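Local coordinates for protein putative glutaryl-CoA dehydrogenase (Thermus thermophilus, PDB 2EBA) that belongs to the acyl-CoA dehydrogenase family of flavoproteins and binds flavin-adenine dinucleotide (FAD) in an assembly of four chains, at residues 73-78 / 92-97; 248-253 / 296-301. All blocks are in the same frame, centred on the assembly; numbering follows the deposited sequence.

Contact 1: residues 73-78 / 92-97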
ATOM      1  N   ALA A  73     -16.166 -14.509  24.439  1.00 15.67           N
ATOM      2  CA  ALA A  73     -16.522 -14.717  23.046  1.00 14.95           C
ATOM      3  C   ALA A  73     -17.934 -14.151  22.834  1.00 15.53           C
ATOM      4  O   ALA A  73     -18.200 -13.455  21.851  1.00 14.80           O
ATOM      5  CB  ALA A  73     -16.481 -16.203  22.715  1.00 11.38           C
ATOM      6  N   ALA A  74     -18.827 -14.434  23.776  1.00 15.61           N
ATOM      7  CA  ALA A  74     -20.207 -13.961  23.699  1.00 15.57           C
ATOM      8  C   ALA A  74     -20.264 -12.439  23.708  1.00 15.77           C
ATOM      9  O   ALA A  74     -21.075 -11.846  23.002  1.00 15.30           O
ATOM     10  CB  ALA A  74     -21.038 -14.534  24.867  1.00 15.38           C
ATOM     11  N   TYR A  75     -19.415 -11.810  24.516  1.00 15.57           N
ATOM     12  CA  TYR A  75     -19.365 -10.353  24.584  1.00 14.80           C
ATOM     13  C   TYR A  75     -18.883  -9.878  23.221  1.00 15.34           C
ATOM     14  O   TYR A  75     -19.470  -8.984  22.620  1.00 15.23           O
ATOM     15  CB  TYR A  75     -18.402  -9.909  25.699  1.00 14.40           C
ATOM     16  CG  TYR A  75     -18.065  -8.418  25.744  1.00 13.41           C
ATOM     17  CD1 TYR A  75     -19.050  -7.444  25.565  1.00 12.60           C
ATOM     18  CD2 TYR A  75     -16.761  -7.990  26.005  1.00 12.21           C
ATOM     19  CE1 TYR A  75     -18.739  -6.086  25.645  1.00 11.14           C
ATOM     20  CE2 TYR A  75     -16.441  -6.646  26.086  1.00 11.40           C
ATOM     21  CZ  TYR A  75     -17.431  -5.697  25.904  1.00 13.14           C
ATOM     22  OH  TYR A  75     -17.106  -4.359  25.958  1.00 12.74           O
ATOM     23  N   GLY A  76     -17.818 -10.510  22.731  1.00 15.84           N
ATOM     24  CA  GLY A  76     -17.280 -10.153  21.434  1.00 14.99           C
ATOM     25  C   GLY A  76     -18.347 -10.290  20.375  1.00 13.63           C
ATOM     26  O   GLY A  76     -18.469  -9.444  19.499  1.00 11.76           O
ATOM     27  N   LEU A  77     -19.135 -11.356  20.471  1.00 13.53           N
ATOM     28  CA  LEU A  77     -20.207 -11.622  19.524  1.00 12.29           C
ATOM     29  C   LEU A  77     -21.337 -10.604  19.568  1.00 13.01           C
ATOM     30  O   LEU A  77     -21.956 -10.353  18.547  1.00 13.85           O
ATOM     31  CB  LEU A  77     -20.781 -13.028  19.732  1.00 10.33           C
ATOM     32  CG  LEU A  77     -19.883 -14.201  19.307  1.00 11.37           C
ATOM     33  CD1 LEU A  77     -20.460 -15.531  19.790  1.00  9.46           C
ATOM     34  CD2 LEU A  77     -19.735 -14.200  17.803  1.00  6.27           C
ATOM     35  N   ILE A  78     -21.638 -10.023  20.723  1.00 13.32           N
ATOM     36  CA  ILE A  78     -22.711  -9.049  20.728  1.00 14.41           C
ATOM     37  C   ILE A  78     -22.155  -7.749  20.140  1.00 13.61           C
ATOM     38  O   ILE A  78     -22.856  -7.008  19.454  1.00 11.42           O
ATOM     39  CB  ILE A  78     -23.307  -8.794  22.149  1.00 16.17           C
ATOM     40  CG1 ILE A  78     -22.422  -7.849  22.934  1.00 18.45           C
ATOM     41  CG2 ILE A  78     -23.496 -10.092  22.896  1.00 15.75           C
ATOM     42  CD1 ILE A  78     -23.094  -6.543  23.175  1.00 19.12           C
ATOM     43  N   PHE A  92     -21.835   2.489  22.905  1.00 12.72           N
ATOM     44  CA  PHE A  92     -22.561   2.599  24.154  1.00 11.65           C
ATOM     45  C   PHE A  92     -22.296   1.369  25.018  1.00  9.71           C
ATOM     46  O   PHE A  92     -21.967   1.489  26.196  1.00  7.44           O
ATOM     47  CB  PHE A  92     -24.070   2.754  23.908  1.00 11.66           C
ATOM     48  CG  PHE A  92     -24.883   2.802  25.178  1.00 14.52           C
ATOM     49  CD1 PHE A  92     -25.370   1.634  25.765  1.00 16.29           C
ATOM     50  CD2 PHE A  92     -25.089   4.012  25.833  1.00 17.43           C
ATOM     51  CE1 PHE A  92     -26.041   1.671  26.988  1.00 16.85           C
ATOM     52  CE2 PHE A  92     -25.761   4.066  27.062  1.00 18.73           C
ATOM     53  CZ  PHE A  92     -26.236   2.890  27.643  1.00 17.68           C
ATOM     54  N   VAL A  93     -22.434   0.182  24.435  1.00  9.64           N
ATOM     55  CA  VAL A  93     -22.210  -1.043  25.188  1.00 10.21           C
ATOM     56  C   VAL A  93     -20.768  -1.196  25.659  1.00 11.69           C
ATOM     57  O   VAL A  93     -20.528  -1.726  26.754  1.00 11.67           O
ATOM     58  CB  VAL A  93     -22.614  -2.279  24.380  1.00  8.82           C
ATOM     59  CG1 VAL A  93     -22.329  -3.540  25.184  1.00  7.29           C
ATOM     60  CG2 VAL A  93     -24.081  -2.187  24.034  1.00  6.90           C
ATOM     61  N   SER A  94     -19.813  -0.734  24.848  1.00 11.76           N
ATOM     62  CA  SER A  94     -18.398  -0.826  25.227  1.00 12.93           C
ATOM     63  C   SER A  94     -18.122   0.034  26.451  1.00 11.94           C
ATOM     64  O   SER A  94     -17.466  -0.407  27.390  1.00 13.06           O
ATOM     65  CB  SER A  94     -17.494  -0.361  24.088  1.00 13.58           C
ATOM     66  OG  SER A  94     -17.671  -1.164  22.947  1.00 15.70           O
ATOM     67  N   VAL A  95     -18.620   1.265  26.414  1.00 10.54           N
ATOM     68  CA  VAL A  95     -18.458   2.211  27.501  1.00 10.39           C
ATOM     69  C   VAL A  95     -19.078   1.673  28.786  1.00 10.27           C
ATOM     70  O   VAL A  95     -18.403   1.549  29.799  1.00 10.81           O
ATOM     71  CB  VAL A  95     -19.118   3.548  27.138  1.00 10.91           C
ATOM     72  CG1 VAL A  95     -19.015   4.527  28.301  1.00 10.93           C
ATOM     73  CG2 VAL A  95     -18.455   4.110  25.906  1.00 10.64           C
ATOM     74  N   GLN A  96     -20.359   1.332  28.717  1.00 10.01           N
ATOM     75  CA  GLN A  96     -21.119   0.810  29.852  1.00 10.49           C
ATOM     76  C   GLN A  96     -20.513  -0.450  30.433  1.00  9.68           C
ATOM     77  O   GLN A  96     -20.424  -0.621  31.653  1.00  6.37           O
ATOM     78  CB  GLN A  96     -22.557   0.489  29.417  1.00 11.99           C
ATOM     79  CG  GLN A  96     -23.482   0.082  30.563  1.00 15.21           C
ATOM     80  CD  GLN A  96     -24.138   1.277  31.234  1.00 17.16           C
ATOM     81  OE1 GLN A  96     -23.644   2.401  31.149  1.00 17.63           O
ATOM     82  NE2 GLN A  96     -25.253   1.034  31.905  1.00 18.44           N
ATOM     83  N   SER A  97     -20.091  -1.342  29.548  1.00 10.41           N
ATOM     84  CA  SER A  97     -19.523  -2.604  29.949  1.00 10.67           C
ATOM     85  C   SER A  97     -18.055  -2.551  30.351  1.00 10.07           C
ATOM     86  O   SER A  97     -17.717  -2.912  31.473  1.00  6.82           O
ATOM     87  CB  SER A  97     -19.689  -3.642  28.840  1.00 12.60           C
ATOM     88  OG  SER A  97     -21.047  -3.801  28.499  1.00 12.89           O
TER
HETATM   89  O   HOH W   1     -15.971  -3.349  23.600  1.00 13.98           O

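Contact 2: residues 248-253 / 296-301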
ATOM      1  N   ILE A 248     -14.077  -4.186  20.658  1.00 10.29           N
ATOM      2  CA  ILE A 248     -13.953  -3.432  19.426  1.00 10.04           C
ATOM      3  C   ILE A 248     -13.303  -4.274  18.326  1.00  9.21           C
ATOM      4  O   ILE A 248     -13.663  -4.163  17.161  1.00  6.88           O
ATOM      5  CB  ILE A 248     -13.136  -2.154  19.650  1.00 11.28           C
ATOM      6  CG1 ILE A 248     -13.943  -1.191  20.532  1.00 10.83           C
ATOM      7  CG2 ILE A 248     -12.751  -1.531  18.298  1.00 11.36           C
ATOM      8  CD1 ILE A 248     -13.179   0.006  20.975  1.00 10.79           C
ATOM      9  N   ALA A 249     -12.347  -5.119  18.691  1.00  9.53           N
ATOM     10  CA  ALA A 249     -11.703  -5.963  17.693  1.00 11.08           C
ATOM     11  C   ALA A 249     -12.775  -6.860  17.085  1.00 11.14           C
ATOM     12  O   ALA A 249     -12.702  -7.251  15.915  1.00 12.34           O
ATOM     13  CB  ALA A 249     -10.616  -6.791  18.323  1.00  9.94           C
ATOM     14  N   TRP A 250     -13.786  -7.172  17.883  1.00 10.03           N
ATOM     15  CA  TRP A 250     -14.875  -7.998  17.413  1.00  9.49           C
ATOM     16  C   TRP A 250     -15.848  -7.208  16.567  1.00  8.90           C
ATOM     17  O   TRP A 250     -16.140  -7.601  15.446  1.00  9.92           O
ATOM     18  CB  TRP A 250     -15.628  -8.614  18.571  1.00  9.14           C
ATOM     19  CG  TRP A 250     -14.996  -9.836  19.097  1.00  9.63           C
ATOM     20  CD1 TRP A 250     -14.073  -9.918  20.085  1.00  8.39           C
ATOM     21  CD2 TRP A 250     -15.294 -11.177  18.708  1.00  9.95           C
ATOM     22  NE1 TRP A 250     -13.782 -11.229  20.353  1.00  9.76           N
ATOM     23  CE2 TRP A 250     -14.521 -12.025  19.522  1.00 10.86           C
ATOM     24  CE3 TRP A 250     -16.146 -11.743  17.750  1.00 10.73           C
ATOM     25  CZ2 TRP A 250     -14.575 -13.420  19.418  1.00 12.70           C
ATOM     26  CZ3 TRP A 250     -16.203 -13.117  17.641  1.00 13.01           C
ATOM     27  CH2 TRP A 250     -15.421 -13.948  18.475  1.00 12.48           C
ATOM     28  N   GLY A 251     -16.360  -6.109  17.105  1.00  8.02           N
ATOM     29  CA  GLY A 251     -17.305  -5.283  16.371  1.00  8.90           C
ATOM     30  C   GLY A 251     -16.800  -4.854  14.997  1.00  9.97           C
ATOM     31  O   GLY A 251     -17.576  -4.788  14.041  1.00  8.25           O
ATOM     32  N   ALA A 252     -15.501  -4.561  14.901  1.00 10.72           N
ATOM     33  CA  ALA A 252     -14.875  -4.140  13.645  1.00 11.71           C
ATOM     34  C   ALA A 252     -15.178  -5.142  12.550  1.00 11.31           C
ATOM     35  O   ALA A 252     -15.427  -4.777  11.397  1.00 10.73           O
ATOM     36  CB  ALA A 252     -13.361  -4.015  13.826  1.00 10.76           C
ATOM     37  N   MET A 253     -15.160  -6.419  12.918  1.00 10.64           N
ATOM     38  CA  MET A 253     -15.423  -7.495  11.973  1.00  9.67           C
ATOM     39  C   MET A 253     -16.884  -7.512  11.543  1.00  8.99           C
ATOM     40  O   MET A 253     -17.211  -7.976  10.450  1.00  9.80           O
ATOM     41  CB  MET A 253     -15.037  -8.847  12.580  1.00  7.66           C
ATOM     42  CG  MET A 253     -13.542  -9.120  12.588  1.00  6.51           C
ATOM     43  SD  MET A 253     -12.667  -8.242  11.278  1.00  1.54           S
ATOM     44  CE  MET A 253     -13.164  -9.192   9.843  1.00  1.54           C
ATOM     45  N   GLU A 296      -9.216 -13.233   8.725  1.00 13.23           N
ATOM     46  CA  GLU A 296      -8.066 -12.998   9.581  1.00 12.37           C
ATOM     47  C   GLU A 296      -8.528 -12.352  10.881  1.00 11.06           C
ATOM     48  O   GLU A 296      -8.092 -12.718  11.963  1.00 10.46           O
ATOM     49  CB  GLU A 296      -7.072 -12.081   8.869  1.00 13.09           C
ATOM     50  CG  GLU A 296      -6.339 -12.759   7.730  1.00 13.20           C
ATOM     51  CD  GLU A 296      -5.497 -11.804   6.912  1.00 13.12           C
ATOM     52  OE1 GLU A 296      -4.659 -12.291   6.125  1.00 12.29           O
ATOM     53  OE2 GLU A 296      -5.679 -10.576   7.041  1.00 13.35           O
ATOM     54  N   GLY A 297      -9.436 -11.397  10.760  1.00 10.32           N
ATOM     55  CA  GLY A 297      -9.938 -10.707  11.930  1.00  8.89           C
ATOM     56  C   GLY A 297     -10.700 -11.575  12.902  1.00  7.43           C
ATOM     57  O   GLY A 297     -10.489 -11.471  14.094  1.00  4.19           O
ATOM     58  N   LEU A 298     -11.597 -12.417  12.404  1.00 11.06           N
ATOM     59  CA  LEU A 298     -12.359 -13.302  13.285  1.00 14.20           C
ATOM     60  C   LEU A 298     -11.457 -14.233  14.074  1.00 13.94           C
ATOM     61  O   LEU A 298     -11.690 -14.478  15.261  1.00 14.52           O
ATOM     62  CB  LEU A 298     -13.351 -14.149  12.495  1.00 16.50           C
ATOM     63  CG  LEU A 298     -14.711 -13.546  12.184  1.00 18.79           C
ATOM     64  CD1 LEU A 298     -15.614 -14.662  11.710  1.00 20.87           C
ATOM     65  CD2 LEU A 298     -15.312 -12.901  13.430  1.00 18.92           C
ATOM     66  N   LEU A 299     -10.431 -14.755  13.415  1.00 13.01           N
ATOM     67  CA  LEU A 299      -9.503 -15.646  14.081  1.00 13.24           C
ATOM     68  C   LEU A 299      -8.774 -14.938  15.215  1.00 12.97           C
ATOM     69  O   LEU A 299      -8.630 -15.493  16.297  1.00 14.13           O
ATOM     70  CB  LEU A 299      -8.507 -16.220  13.071  1.00 14.17           C
ATOM     71  CG  LEU A 299      -8.942 -17.489  12.323  1.00 14.14           C
ATOM     72  CD1 LEU A 299      -7.930 -17.780  11.257  1.00 14.51           C
ATOM     73  CD2 LEU A 299      -9.041 -18.680  13.270  1.00 11.07           C
ATOM     74  N   LEU A 300      -8.313 -13.716  14.972  1.00 12.86           N
ATOM     75  CA  LEU A 300      -7.620 -12.960  16.016  1.00 13.56           C
ATOM     76  C   LEU A 300      -8.563 -12.778  17.204  1.00 13.91           C
ATOM     77  O   LEU A 300      -8.194 -13.036  18.349  1.00 14.34           O
ATOM     78  CB  LEU A 300      -7.184 -11.567  15.510  1.00 10.39           C
ATOM     79  CG  LEU A 300      -6.041 -11.436  14.501  1.00 11.20           C
ATOM     80  CD1 LEU A 300      -5.716  -9.965  14.274  1.00 10.96           C
ATOM     81  CD2 LEU A 300      -4.811 -12.162  15.015  1.00  9.23           C
ATOM     82  N   ALA A 301      -9.780 -12.332  16.894  1.00 14.27           N
ATOM     83  CA  ALA A 301     -10.822 -12.058  17.874  1.00 14.93           C
ATOM     84  C   ALA A 301     -11.181 -13.298  18.668  1.00 14.30           C
ATOM     85  O   ALA A 301     -11.315 -13.245  19.890  1.00 13.90           O
ATOM     86  CB  ALA A 301     -12.054 -11.518  17.172  1.00 12.82           C
TER

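Contact 1: residues 73-78 / 92-97
Tyr75 reaches out from one helix and sets its hydroxyl beside Ser94 and Ser97 of the other. Tyr75 CG is anti to the backbone N (chi1 170°), and at the far end of the ring OH comes 3.8 Å from the CA of Ser94. The methylene of Ser97 comes at the ring obliquely, its CB 3.9 Å from Tyr75 OH. Val93 instead meets the ring at its edge, near the ring plane, where its CG1 stands 4.4 Å from Tyr75 CE1. That same methyl receives the tip of Ile78, whose CD1 packs 3.7 Å from Val93 CG1, the two branched side chains running obliquely past each other.

These side chains join helices 72-85 and 87-107, consecutive helices of the all-helical N-terminal domain of the acyl-CoA dehydrogenase fold. The two run roughly antiparallel, at 145°, but their local axes stay 11.6 Å apart, so the contact is made by side chains reaching across, Tyr75 touching the Ser94 backbone at CA.

Polar groups are paired within this buried layer. A water bridges the two helices, 2.8 Å from Tyr75 OH, and donates to Ser94 OG; Tyr75 OH also bonds to Ser98, and Ser94 OG to Arg90. Ser97 turns its OG back onto its own helix, beside the backbone N, to donate to Val93 O at 2.8 Å. That carbonyl also accepts Ser97 N, from the opposite face of its plane, while Ser97 OG has a further partner in the backbone N of Gly58.

Contact 2: residues 248-253 / 296-301
Gly297 is the first residue of 296-301 to meet the opposite helix, and Met253 lies directly against its bare backbone, the sulfur SD 3.7 Å from Gly297 CA. Bends at chi2 and chi3 fold the thioether chain, and Met253 CE also comes close to that alpha carbon. Further back along the chain, Met253 CG reaches the carbonyl carbon of Gly297 and the backbone N of Leu298.

Leu298 follows, and its CD2 touches Met253 CB at 4.2 Å and meets the Trp250 indole obliquely, 4.3 Å from CZ3. Tyr80 of helix 72-85 packs against both Leu298 and Met253. Here helices 235-269 and 281-309, long neighbours in the helical C-terminal domain of the acyl-CoA dehydrogenase fold, run nearly antiparallel; their local axes come within 9.2 Å and cross at -155°.

One turn after Gly297, Ala301 lays its methyl over the face of the Trp250 five-membered ring. Its CB sits 3.5 Å from the centroid of that ring, 13° off the ring normal, a CH-pi contact. Trp250 CG stands anti to the carbonyl carbon, beside the backbone N (chi1 -83°). On the same side of the indole as the methyl, Ala301 O lies 3.2 Å from Trp250 NE1 and 3.3 Å from Trp250 CZ2, while the ring of Phe246 meets the same indole edge-to-face.

Overall arrangement
Contact 1 closes before contact 2 opens along the chain: the first joins consecutive helices 72-85 and 87-107 of the N-terminal domain, the second the longer helices 235-269 and 281-309 of the C-terminal domain. Their centres are 13 Å apart and they touch, Gly76 O lying 3.1 Å from Trp250 CB and Leu77 CD2 3.7 Å from Trp250 CZ3. Helix 72-85 thus takes part in contact 1 and also packs against helix 235-269 of contact 2, where the N- and C-terminal helical domains meet within one subunit. Contact 1 lies toward the flavin, with the Ser94 side chain about 9 Å from a bound FAD, while beside contact 2 Glu296 forms a salt bridge to Lys328 of a neighbouring subunit.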